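PDB 3LIC: sensor protein from Shewanella oneidensis, which is a putative membrane-bound histidine kinase whose extracellular PDC-fold domain probably senses a signal and passes it to a two-component pathway. Local coordinates for residues 192-195 with 196-200. Numbering follows the deposited sequence.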
ATOM      1  N   LEU A 192      -1.693   1.725  10.512  1.00 25.77           N
ATOM      2  CA  LEU A 192      -0.797   2.583   9.729  1.00 25.55           C
ATOM      3  C   LEU A 192      -0.403   1.939   8.411  1.00 24.72           C
ATOM      4  O   LEU A 192       0.127   0.842   8.378  1.00 24.77           O
ATOM      5  CB  LEU A 192       0.452   2.850  10.536  1.00 26.09           C
ATOM      6  CG  LEU A 192       1.053   4.220  10.797  1.00 25.27           C
ATOM      7  CD1 LEU A 192       0.035   5.324  10.862  1.00 23.49           C
ATOM      8  CD2 LEU A 192       1.845   4.099  12.100  1.00 21.11           C
ATOM      9  N   ILE A 193      -0.668   2.620   7.311  1.00 24.73           N
ATOM     10  CA  ILE A 193      -0.116   2.219   6.023  1.00 23.34           C
ATOM     11  C   ILE A 193       1.112   3.081   5.790  1.00 22.46           C
ATOM     12  O   ILE A 193       2.142   2.585   5.433  1.00 23.84           O
ATOM     13  CB  ILE A 193      -1.094   2.525   4.905  1.00 24.09           C
ATOM     14  CG1 ILE A 193      -2.393   1.692   5.034  1.00 24.56           C
ATOM     15  CG2 ILE A 193      -0.432   2.346   3.551  1.00 22.66           C
ATOM     16  CD1 ILE A 193      -2.264   0.351   4.586  1.00 23.80           C
ATOM     17  N   PHE A 194       0.982   4.385   5.943  1.00 20.90           N
ATOM     18  CA  PHE A 194       2.087   5.317   5.704  1.00 20.44           C
ATOM     19  C   PHE A 194       2.262   6.280   6.882  1.00 21.39           C
ATOM     20  O   PHE A 194       1.280   6.843   7.347  1.00 20.64           O
ATOM     21  CB  PHE A 194       1.908   6.188   4.422  1.00 18.73           C
ATOM     22  CG  PHE A 194       3.112   7.076   4.170  1.00 19.09           C
ATOM     23  CD1 PHE A 194       4.244   6.565   3.552  1.00 13.41           C
ATOM     24  CD2 PHE A 194       3.183   8.345   4.699  1.00 16.14           C
ATOM     25  CE1 PHE A 194       5.375   7.311   3.394  1.00 15.99           C
ATOM     26  CE2 PHE A 194       4.334   9.100   4.544  1.00 16.99           C
ATOM     27  CZ  PHE A 194       5.441   8.579   3.878  1.00 14.95           C
ATOM     28  N   HIS A 195       3.510   6.436   7.344  1.00 23.74           N
ATOM     29  CA  HIS A 195       3.974   7.462   8.295  1.00 26.32           C
ATOM     30  C   HIS A 195       5.432   7.778   7.902  1.00 28.86           C
ATOM     31  O   HIS A 195       6.210   6.864   7.512  1.00 29.42           O
ATOM     32  CB  HIS A 195       3.973   6.922   9.743  1.00 26.27           C
ATOM     33  CG  HIS A 195       4.184   7.976  10.789  1.00 28.96           C
ATOM     34  ND1 HIS A 195       3.145   8.507  11.538  1.00 32.56           N
ATOM     35  CD2 HIS A 195       5.299   8.646  11.176  1.00 28.78           C
ATOM     36  CE1 HIS A 195       3.616   9.449  12.345  1.00 28.67           C
ATOM     37  NE2 HIS A 195       4.914   9.561  12.132  1.00 27.74           N
ATOM     38  N   SER A 196       5.821   9.044   8.005  1.00 31.16           N
ATOM     39  CA  SER A 196       7.233   9.456   7.859  1.00 34.91           C
ATOM     40  C   SER A 196       8.213   8.531   8.573  1.00 35.15           C
ATOM     41  O   SER A 196       9.213   8.127   8.003  1.00 35.50           O
ATOM     42  CB  SER A 196       7.430  10.846   8.469  1.00 34.97           C
ATOM     43  OG  SER A 196       7.189  11.793   7.469  1.00 41.65           O
ATOM     44  N   ASP A 197       7.949   8.261   9.847  1.00 36.14           N
ATOM     45  CA  ASP A 197       8.778   7.355  10.617  1.00 37.66           C
ATOM     46  C   ASP A 197       8.464   5.883  10.325  1.00 38.23           C
ATOM     47  O   ASP A 197       7.370   5.384  10.644  1.00 37.50           O
ATOM     48  CB  ASP A 197       8.616   7.639  12.110  1.00 38.62           C
ATOM     49  CG  ASP A 197       9.547   6.796  12.956  1.00 40.68           C
ATOM     50  OD1 ASP A 197      10.607   6.369  12.433  1.00 43.34           O
ATOM     51  OD2 ASP A 197       9.221   6.539  14.133  1.00 44.38           O
ATOM     52  N   LYS A 198       9.447   5.190   9.749  1.00 39.20           N
ATOM     53  CA  LYS A 198       9.329   3.788   9.346  1.00 40.37           C
ATOM     54  C   LYS A 198       9.195   2.779  10.490  1.00 41.33           C
ATOM     55  O   LYS A 198       8.518   1.745  10.336  1.00 40.74           O
ATOM     56  CB  LYS A 198      10.492   3.403   8.423  1.00 41.38           C
ATOM     57  CG  LYS A 198      10.602   4.281   7.159  1.00 42.57           C
ATOM     58  CD  LYS A 198       9.196   4.511   6.499  1.00 45.80           C
ATOM     59  CE  LYS A 198       9.106   5.831   5.705  1.00 45.07           C
ATOM     60  NZ  LYS A 198       7.943   5.812   4.819  1.00 44.93           N
ATOM     61  N   GLU A 199       9.810   3.041  11.643  1.00 42.52           N
ATOM     62  CA  GLU A 199       9.533   2.134  12.775  1.00 44.00           C
ATOM     63  C   GLU A 199       8.114   2.312  13.333  1.00 43.42           C
ATOM     64  O   GLU A 199       7.579   1.388  13.942  1.00 44.84           O
ATOM     65  CB  GLU A 199      10.593   2.126  13.893  1.00 44.90           C
ATOM     66  CG  GLU A 199      11.318   3.445  14.142  1.00 50.29           C
ATOM     67  CD  GLU A 199      12.390   3.698  13.087  1.00 56.29           C
ATOM     68  OE1 GLU A 199      13.063   2.712  12.690  1.00 58.80           O
ATOM     69  OE2 GLU A 199      12.540   4.864  12.631  1.00 58.36           O
ATOM     70  N   LYS A 200       7.476   3.455  13.104  1.00 41.46           N
ATOM     71  CA  LYS A 200       6.055   3.510  13.415  1.00 40.09           C
ATOM     72  C   LYS A 200       5.203   2.575  12.496  1.00 38.89           C
ATOM     73  O   LYS A 200       4.365   1.818  12.977  1.00 37.99           O
ATOM     74  CB  LYS A 200       5.534   4.957  13.471  1.00 40.22           C
ATOM     75  CG  LYS A 200       6.165   5.803  14.608  1.00 40.37           C
ATOM     76  CD  LYS A 200       5.636   7.215  14.600  1.00 41.98           C
ATOM     77  CE  LYS A 200       6.187   8.047  15.764  1.00 42.53           C
ATOM     78  NZ  LYS A 200       6.348   7.194  16.971  1.00 44.18           N
TER
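The ammonium group of K198 reaches back over the turn to the carbonyl oxygen of H195, a weak hydrogen bond with NZ 3.4 Å from O. K198 NZ also lies 3.3 Å from CE1 of F194, approaching that ring obliquely, and makes a long, weak ion pair with D170. A bend at chi2 (-44°) folds the lysine chain back, although its CB points away from residues 192-195. CD of K200 lies over one face of the H195 imidazole, 3.7 Å from the ring centroid and 20° off the normal, in a CH-pi contact offset toward NE2. At the ring edge, CD2 and the backbone N of D197 make a tight in-plane contact of 3.0 Å. Replacing H195 with alanine would take away the ring, and CD of K200 would probably lose its aromatic face. NZ of K200 hydrogen-bonds the carbonyl oxygen of G208, while CD2 of L192 packs 3.5 Å from the K200 backbone O. The turn thus joins edge strand 192-194 of the five-stranded antiparallel sheet to helix 198-201, with D197 at the N-cap position; K200 combines apolar packing with a polar end, whereas K198 acts through NZ.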